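PDB 5MMH: HTH-type transcriptional activator AmpR from Pseudomonas aeruginosa PAO1, which activates expression of the beta-lactamase gene ampC by binding its promoter directly, and recognises cell-wall-derived muropeptides through the effector domain described here. Local coordinates for residues V16-T21 with G25-R30; Y61-G66 with L76-A81; H96-L101 with Q120-P125. All blocks are in the same frame, centred on the assembly; numbering follows the deposited sequence.

Contact 1: residues V16-T21 with G25-R30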
loop_
_atom_site.group_PDB
_atom_site.type_symbol
_atom_site.label_atom_id
_atom_site.label_comp_id
_atom_site.label_asym_id
_atom_site.label_seq_id
_atom_site.Cartn_x
_atom_site.Cartn_y
_atom_site.Cartn_z
ATOM N N VAL A 16 14.964 -8.759 6.246
ATOM C CA VAL A 16 14.933 -7.350 5.869
ATOM C C VAL A 16 13.480 -6.926 5.689
ATOM O O VAL A 16 12.695 -7.644 5.065
ATOM C CB VAL A 16 15.738 -7.079 4.588
ATOM C CG1 VAL A 16 15.623 -5.612 4.202
ATOM C CG2 VAL A 16 17.225 -7.457 4.783
ATOM N N GLY A 17 13.137 -5.772 6.255
ATOM C CA GLY A 17 11.862 -5.104 6.014
ATOM C C GLY A 17 12.093 -3.804 5.260
ATOM O O GLY A 17 13.050 -3.074 5.536
ATOM N N ALA A 18 11.224 -3.533 4.292
ATOM C CA ALA A 18 11.333 -2.375 3.418
ATOM C C ALA A 18 9.951 -1.750 3.262
ATOM O O ALA A 18 8.950 -2.460 3.270
ATOM C CB ALA A 18 11.882 -2.800 2.046
ATOM N N VAL A 19 9.892 -0.422 3.104
ATOM C CA VAL A 19 8.608 0.203 2.802
ATOM C C VAL A 19 8.059 -0.370 1.507
ATOM O O VAL A 19 8.806 -0.681 0.576
ATOM C CB VAL A 19 8.724 1.732 2.723
ATOM C CG1 VAL A 19 8.967 2.290 4.067
ATOM C CG2 VAL A 19 9.868 2.135 1.853
ATOM N N GLY A 20 6.734 -0.539 1.453
ATOM C CA GLY A 20 6.134 -1.247 0.335
ATOM C C GLY A 20 6.426 -0.603 -1.002
ATOM O O GLY A 20 6.766 -1.287 -1.973
ATOM N N THR A 21 6.340 0.721 -1.059
ATOM C CA THR A 21 6.614 1.448 -2.298
ATOM C C THR A 21 8.017 1.164 -2.818
ATOM O O THR A 21 8.215 0.972 -4.026
ATOM C CB THR A 21 6.422 2.950 -2.063
ATOM O OG1 THR A 21 5.059 3.184 -1.675
ATOM C CG2 THR A 21 6.764 3.782 -3.329
ATOM N N GLY A 25 8.429 -1.032 -6.266
ATOM C CA GLY A 25 8.949 -0.155 -7.304
ATOM C C GLY A 25 10.433 -0.316 -7.619
ATOM O O GLY A 25 10.861 0.099 -8.704
ATOM N N TRP A 26 11.234 -0.899 -6.704
ATOM C CA TRP A 26 12.698 -0.850 -6.855
ATOM C C TRP A 26 13.442 -2.105 -6.409
ATOM O O TRP A 26 14.272 -2.634 -7.149
ATOM C CB TRP A 26 13.267 0.353 -6.087
ATOM C CG TRP A 26 14.689 0.721 -6.466
ATOM C CD1 TRP A 26 15.077 1.592 -7.449
ATOM C CD2 TRP A 26 15.903 0.227 -5.870
ATOM N NE1 TRP A 26 16.452 1.674 -7.504
ATOM C CE2 TRP A 26 16.984 0.849 -6.547
ATOM C CE3 TRP A 26 16.181 -0.685 -4.847
ATOM C CZ2 TRP A 26 18.311 0.588 -6.228
ATOM C CZ3 TRP A 26 17.490 -0.931 -4.515
ATOM C CH2 TRP A 26 18.554 -0.291 -5.200
ATOM N N LEU A 27 13.177 -2.595 -5.203
ATOM C CA LEU A 27 13.980 -3.699 -4.693
ATOM C C LEU A 27 13.709 -4.993 -5.453
ATOM O O LEU A 27 14.649 -5.712 -5.825
ATOM C CB LEU A 27 13.711 -3.898 -3.205
ATOM C CG LEU A 27 14.592 -4.919 -2.510
ATOM C CD1 LEU A 27 16.078 -4.480 -2.546
ATOM C CD2 LEU A 27 14.121 -5.124 -1.082
ATOM N N LEU A 28 12.435 -5.314 -5.680
ATOM C CA LEU A 28 12.059 -6.619 -6.217
ATOM C C LEU A 28 12.547 -6.798 -7.650
ATOM O O LEU A 28 12.944 -7.916 -8.002
ATOM C CB LEU A 28 10.541 -6.840 -6.143
ATOM C CG LEU A 28 9.899 -7.193 -4.794
ATOM C CD1 LEU A 28 8.413 -7.460 -4.979
ATOM C CD2 LEU A 28 10.540 -8.383 -4.110
ATOM N N PRO A 29 12.509 -5.763 -8.506
ATOM C CA PRO A 29 13.161 -5.880 -9.828
ATOM C C PRO A 29 14.642 -6.226 -9.775
ATOM O O PRO A 29 15.168 -6.743 -10.767
ATOM C CB PRO A 29 12.958 -4.491 -10.452
ATOM C CG PRO A 29 11.694 -3.986 -9.831
ATOM C CD PRO A 29 11.677 -4.538 -8.423
ATOM N N ARG A 30 15.335 -5.948 -8.670
ATOM C CA ARG A 30 16.768 -6.204 -8.577
ATOM C C ARG A 30 17.112 -7.402 -7.709
ATOM O O ARG A 30 18.268 -7.832 -7.722
ATOM C CB ARG A 30 17.498 -4.967 -8.042
ATOM C CG ARG A 30 17.353 -3.761 -8.956
ATOM C CD ARG A 30 17.723 -2.455 -8.269
ATOM N NE ARG A 30 17.708 -1.349 -9.236
ATOM C CZ ARG A 30 16.587 -0.815 -9.733
ATOM N NH1 ARG A 30 15.387 -1.273 -9.352
ATOM N NH2 ARG A 30 16.661 0.177 -10.605
#
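Thr21 O accepts a hydrogen bond from Gly25 N at 3.0 Å, a helical bond in the first turns of helix 20-37, with an N-H...O angle of 148°. Gly25 N lies 33° out of the plane of the Thr21 carbonyl. Further on, the helix has a wider pi-type turn at 25-27 and a kink at Pro29, whose ring nitrogen has no hydrogen to give. Among the side chains, Ala18 and Leu27 face each other. The methyl CB of Ala18 comes up from the strand and meets the branch CD2 of Leu27 at 4.5 Å, a loose apolar touch. CG of Leu27 lies anti to the backbone N (chi1 -174°), which carries the branched end toward the strand.

The strand runs directly into the helix, with Val19 as the N-cap residue. These are the first two elements of the beta-alpha-beta unit of strand 13-19, helix 20-37 and strand 42-48, in the LysR-type effector domain with its periplasmic-binding-protein-like fold. Leu45 of strand 42-48 also packs on Leu27.

Trp26 turns its indole away from the strand, toward Met206 and Leu203 of helix 194-215. Arg30 folds back over it. Its CD sits 3.6 Å above the Trp26 ring plane, toward the rim, and Trp26 NE1 lies over the centre of the guanidinium. Arg30 NH1 then bonds Trp26 O at 2.8 Å, on a lone pair in the carbonyl plane. This bond and the contact with the indole hold the guanidinium in its rotation. Leu28 packs on Ala145 of the second subunit.

Contact 2: residues Y61-G66 with L76-A81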
loop_
_atom_site.group_PDB
_atom_site.type_symbol
_atom_site.label_atom_id
_atom_site.label_comp_id
_atom_site.label_asym_id
_atom_site.label_seq_id
_atom_site.Cartn_x
_atom_site.Cartn_y
_atom_site.Cartn_z
ATOM N N TYR A 61 17.596 -5.583 9.200
ATOM C CA TYR A 61 17.566 -4.236 8.630
ATOM C C TYR A 61 16.149 -3.791 8.285
ATOM O O TYR A 61 15.294 -4.602 7.918
ATOM C CB TYR A 61 18.369 -4.142 7.346
ATOM C CG TYR A 61 19.895 -4.183 7.432
ATOM C CD1 TYR A 61 20.623 -3.182 8.082
ATOM C CD2 TYR A 61 20.597 -5.175 6.777
ATOM C CE1 TYR A 61 22.038 -3.211 8.117
ATOM C CE2 TYR A 61 22.006 -5.214 6.790
ATOM C CZ TYR A 61 22.711 -4.231 7.453
ATOM O OH TYR A 61 24.076 -4.302 7.457
ATOM N N ALA A 62 15.933 -2.478 8.310
ATOM C CA ALA A 62 14.728 -1.866 7.770
ATOM C C ALA A 62 15.101 -0.744 6.809
ATOM O O ALA A 62 15.891 0.136 7.159
ATOM C CB ALA A 62 13.830 -1.305 8.879
ATOM N N ILE A 63 14.524 -0.760 5.610
ATOM C CA ILE A 63 14.710 0.306 4.629
ATOM C C ILE A 63 13.503 1.227 4.695
ATOM O O ILE A 63 12.359 0.781 4.548
ATOM C CB ILE A 63 14.882 -0.253 3.209
ATOM C CG1 ILE A 63 16.159 -1.098 3.100
ATOM C CG2 ILE A 63 14.849 0.895 2.165
ATOM C CD1 ILE A 63 16.257 -1.857 1.762
ATOM N N ARG A 64 13.728 2.512 4.922
ATOM C CA ARG A 64 12.584 3.405 5.067
ATOM C C ARG A 64 12.936 4.765 4.488
ATOM O O ARG A 64 14.069 5.010 4.065
ATOM C CB ARG A 64 12.155 3.492 6.527
ATOM C CG ARG A 64 13.241 3.932 7.439
ATOM C CD ARG A 64 12.946 3.481 8.847
ATOM N NE ARG A 64 11.693 4.045 9.335
ATOM C CZ ARG A 64 11.383 4.157 10.622
ATOM N NH1 ARG A 64 12.237 3.742 11.552
ATOM N NH2 ARG A 64 10.225 4.704 10.977
ATOM N N PHE A 65 11.944 5.649 4.474
ATOM C CA PHE A 65 12.039 6.950 3.826
ATOM C C PHE A 65 11.996 8.057 4.874
ATOM O O PHE A 65 11.155 8.023 5.774
ATOM C CB PHE A 65 10.897 7.141 2.818
ATOM C CG PHE A 65 10.830 8.530 2.214
ATOM C CD1 PHE A 65 11.526 8.832 1.046
ATOM C CD2 PHE A 65 10.077 9.540 2.827
ATOM C CE1 PHE A 65 11.473 10.123 0.492
ATOM C CE2 PHE A 65 10.008 10.814 2.289
ATOM C CZ PHE A 65 10.709 11.115 1.110
ATOM N N GLY A 66 12.879 9.039 4.735
ATOM C CA GLY A 66 12.852 10.249 5.564
ATOM C C GLY A 66 14.255 10.845 5.679
ATOM O O GLY A 66 15.044 10.835 4.760
ATOM N N LEU A 76 22.170 4.313 6.948
ATOM C CA LEU A 76 23.035 4.547 5.797
ATOM C C LEU A 76 22.203 5.033 4.619
ATOM O O LEU A 76 21.259 4.351 4.201
ATOM C CB LEU A 76 23.775 3.273 5.383
ATOM C CG LEU A 76 25.078 2.822 6.038
ATOM C CD1 LEU A 76 25.215 3.328 7.473
ATOM C CD2 LEU A 76 25.189 1.293 5.981
ATOM N N ALA A 77 22.574 6.177 4.056
ATOM C CA ALA A 77 21.815 6.717 2.935
ATOM C C ALA A 77 21.948 5.838 1.700
ATOM O O ALA A 77 23.026 5.321 1.397
ATOM C CB ALA A 77 22.283 8.121 2.607
ATOM N N LEU A 78 20.835 5.654 0.988
ATOM C CA LEU A 78 20.856 4.971 -0.306
ATOM C C LEU A 78 20.807 5.966 -1.462
ATOM O O LEU A 78 21.783 6.071 -2.213
ATOM C CB LEU A 78 19.706 3.950 -0.392
ATOM C CG LEU A 78 19.731 2.922 0.753
ATOM C CD1 LEU A 78 18.427 2.119 0.895
ATOM C CD2 LEU A 78 20.927 1.996 0.575
ATOM N N PHE A 79 19.716 6.730 -1.587
ATOM C CA PHE A 79 19.565 7.736 -2.630
ATOM C C PHE A 79 18.352 8.608 -2.311
ATOM O O PHE A 79 17.439 8.178 -1.599
ATOM C CB PHE A 79 19.444 7.097 -4.034
ATOM C CG PHE A 79 18.377 5.992 -4.154
ATOM C CD1 PHE A 79 17.058 6.303 -4.421
ATOM C CD2 PHE A 79 18.722 4.650 -4.064
ATOM C CE1 PHE A 79 16.079 5.298 -4.553
ATOM C CE2 PHE A 79 17.761 3.638 -4.197
ATOM C CZ PHE A 79 16.436 3.959 -4.437
ATOM N N GLU A 80 18.372 9.838 -2.831
ATOM C CA GLU A 80 17.257 10.778 -2.726
ATOM C C GLU A 80 16.032 10.278 -3.484
ATOM O O GLU A 80 16.135 9.603 -4.513
ATOM C CB GLU A 80 17.625 12.152 -3.317
ATOM C CG GLU A 80 18.571 13.032 -2.533
ATOM C CD GLU A 80 18.927 14.330 -3.282
ATOM O OE1 GLU A 80 18.044 15.207 -3.397
ATOM O OE2 GLU A 80 20.081 14.471 -3.767
ATOM N N ALA A 81 14.855 10.658 -3.003
ATOM C CA ALA A 81 13.610 10.397 -3.729
ATOM C C ALA A 81 12.835 11.702 -3.800
ATOM O O ALA A 81 11.940 11.948 -2.981
ATOM C CB ALA A 81 12.787 9.287 -3.072
#
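Leu78 holds CG anti to its own carbonyl carbon (chi1 -56°), and this turn brings its branched end to the methyl CG2 of Ile63. Phe65 has CG anti to the backbone N (chi1 173°), and this swings its ring toward Ala81. The contact joins two strands of the mixed six-stranded sheet of the LysR-type effector domain, which has the periplasmic-binding-protein-like fold. Strands 61-66 and 73-86 are not neighbours in that sheet. Strand 181-187 runs between them, antiparallel to both. The two segments therefore share no backbone hydrogen bonds and meet through side chains alone.

Two apolar touches carry the contact. Ile63 CG2 meets Leu78 CD1 at 4.0 Å, and the two side chains cross at about a right angle. Here the beta-branch methyl of Ile63 meets one delta methyl of Leu78. Ile63 also packs on Phe22 of helix 20-37, which covers this part of the sheet. The touching parts of the two segments (63-65 and 78-81) run 33° apart in direction, and the nearest alpha carbons are 8.5 Å apart, those of Phe65 and Ala81.

All four touching residues are buried. The Phe65 ring also meets Tyr182 of the intervening strand edge-to-face, and Ala81 packs on the same tyrosine. The backbone of Phe65 is held by Asn50, whose OD1 accepts from Phe65 N.

The second touch is made at the rim of the Phe65 ring, where the methyl CB of Ala81 lies near the ring plane, 3.9 Å from Phe65 CE1.

Contact 3: residues H96-L101 with Q120-P125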
loop_
_atom_site.group_PDB
_atom_site.type_symbol
_atom_site.label_atom_id
_atom_site.label_comp_id
_atom_site.label_asym_id
_atom_site.label_seq_id
_atom_site.Cartn_x
_atom_site.Cartn_y
_atom_site.Cartn_z
ATOM N N HIS A 96 -2.713 23.028 -16.993
ATOM C CA HIS A 96 -1.833 23.847 -17.816
ATOM C C HIS A 96 -0.750 24.539 -17.009
ATOM O O HIS A 96 0.387 24.645 -17.469
ATOM C CB HIS A 96 -2.652 24.897 -18.588
ATOM C CG HIS A 96 -3.935 24.367 -19.154
ATOM N ND1 HIS A 96 -5.138 25.031 -19.026
ATOM C CD2 HIS A 96 -4.204 23.232 -19.844
ATOM C CE1 HIS A 96 -6.091 24.329 -19.615
ATOM N NE2 HIS A 96 -5.551 23.232 -20.117
ATOM N N SER A 97 -1.074 25.008 -15.819
ATOM C CA SER A 97 -0.115 25.571 -14.886
ATOM C C SER A 97 -0.326 24.911 -13.533
ATOM O O SER A 97 -1.423 24.421 -13.237
ATOM C CB SER A 97 -0.288 27.092 -14.761
ATOM O OG SER A 97 -1.515 27.408 -14.118
ATOM N N PRO A 98 0.710 24.875 -12.686
ATOM C CA PRO A 98 0.527 24.359 -11.320
ATOM C C PRO A 98 -0.586 25.052 -10.543
ATOM O O PRO A 98 -1.079 24.491 -9.559
ATOM C CB PRO A 98 1.888 24.613 -10.669
ATOM C CG PRO A 98 2.852 24.555 -11.821
ATOM C CD PRO A 98 2.122 25.166 -12.987
ATOM N N ALA A 99 -0.988 26.261 -10.960
ATOM C CA ALA A 99 -2.067 26.962 -10.265
ATOM C C ALA A 99 -3.405 26.244 -10.419
ATOM O O ALA A 99 -4.256 26.322 -9.523
ATOM C CB ALA A 99 -2.166 28.403 -10.767
ATOM N N ASP A 100 -3.596 25.528 -11.535
ATOM C CA ASP A 100 -4.792 24.712 -11.741
ATOM C C ASP A 100 -4.955 23.600 -10.707
ATOM O O ASP A 100 -6.035 23.004 -10.621
ATOM C CB ASP A 100 -4.764 24.075 -13.135
ATOM C CG ASP A 100 -4.875 25.091 -14.256
ATOM O OD1 ASP A 100 -4.408 24.785 -15.372
ATOM O OD2 ASP A 100 -5.449 26.179 -14.032
ATOM N N LEU A 101 -3.909 23.282 -9.943
ATOM C CA LEU A 101 -3.968 22.113 -9.074
ATOM C C LEU A 101 -5.017 22.261 -7.981
ATOM O O LEU A 101 -5.537 21.252 -7.494
ATOM C CB LEU A 101 -2.606 21.853 -8.445
ATOM C CG LEU A 101 -1.590 21.197 -9.365
ATOM C CD1 LEU A 101 -0.230 21.316 -8.715
ATOM C CD2 LEU A 101 -1.958 19.745 -9.598
ATOM N N GLN A 120 6.037 25.894 -3.265
ATOM C CA GLN A 120 7.193 26.779 -3.207
ATOM C C GLN A 120 8.146 26.507 -4.358
ATOM O O GLN A 120 8.422 27.386 -5.177
ATOM C CB GLN A 120 7.920 26.587 -1.889
ATOM C CG GLN A 120 7.361 27.350 -0.743
ATOM C CD GLN A 120 8.382 27.430 0.355
ATOM O OE1 GLN A 120 9.507 26.933 0.202
ATOM N NE2 GLN A 120 8.014 28.056 1.464
ATOM N N ALA A 121 8.642 25.273 -4.444
ATOM C CA ALA A 121 9.565 24.918 -5.516
ATOM C C ALA A 121 9.015 25.278 -6.893
ATOM O O ALA A 121 9.788 25.536 -7.821
ATOM C CB ALA A 121 9.892 23.430 -5.445
ATOM N N ALA A 122 7.698 25.309 -7.050
ATOM C CA ALA A 122 7.086 25.701 -8.316
ATOM C C ALA A 122 6.903 27.206 -8.447
ATOM O O ALA A 122 6.421 27.663 -9.486
ATOM C CB ALA A 122 5.724 25.016 -8.491
ATOM N N GLY A 123 7.258 27.978 -7.426
ATOM C CA GLY A 123 7.098 29.416 -7.497
ATOM C C GLY A 123 5.698 29.892 -7.192
ATOM O O GLY A 123 5.194 30.796 -7.870
ATOM N N LEU A 124 5.052 29.304 -6.195
ATOM C CA LEU A 124 3.707 29.640 -5.760
ATOM C C LEU A 124 3.710 29.743 -4.241
ATOM O O LEU A 124 4.630 29.244 -3.581
ATOM C CB LEU A 124 2.691 28.581 -6.226
ATOM C CG LEU A 124 2.479 28.395 -7.737
ATOM C CD1 LEU A 124 1.602 27.176 -8.041
ATOM C CD2 LEU A 124 1.874 29.636 -8.357
ATOM N N PRO A 125 2.710 30.408 -3.655
ATOM C CA PRO A 125 2.639 30.487 -2.187
ATOM C C PRO A 125 2.504 29.105 -1.560
ATOM O O PRO A 125 2.086 28.135 -2.198
ATOM C CB PRO A 125 1.386 31.340 -1.925
ATOM C CG PRO A 125 1.101 32.056 -3.216
ATOM C CD PRO A 125 1.648 31.191 -4.320
#
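Leu124 reaches across to Pro98 with one branch of its side chain. Its CD1 lies 3.7 Å from Pro98 CB and 4.0 Å from Ala99 N, so a single methyl rests beside CB of the ring and the peptide that follows it. This methyl stands well off the ring plane, out beyond CB. CG of Leu124 stands anti to the carbonyl carbon (chi1 -64°), which directs the branched end at the proline. Ala122 comes instead at the ring edge, close to the plane, and its methyl CB approaches Pro98 CG at 4.4 Å. Pro98 thus receives two methyls from the chain that leaves helix 114-121. Trp118 of that helix packs on the ring too.

No hydrogen bond crosses the contact. The 96-101 side is shaped by Asp100, whose OD1 accepts from His96 N at 2.9 Å through its anti lone pair. A weaker bond from Ser97 N reaches the same oxygen. Together they tie the residues before Pro98 to the 3-10 turn that starts there.

Gly123, with positive phi (82°), ends the helix, and the chain turns there to Leu124. This surface contact packs a 3-10 turn against a helix C-terminus closed by a Schellman motif.

How the contacts relate
The contacts follow one another along the chain, and all lie in the LysR-type effector domain. Contacts 1 and 2 are close, their centres 11 Å apart. They share the six-stranded sheet, in which strands 13-19 and 61-66 are parallel neighbours, with Gly17 probably hydrogen-bonded to Tyr61 and Ile63. Trp26 of contact 1 also packs on Phe79 of contact 2. Contact 3 stands apart, its centre about 32 Å from that of contact 1 and 28 Å from that of contact 2. It lies at the surface, on the loop before strand 106-109 and the end of helix 114-121. This separation is consistent with the two-lobed build of such domains.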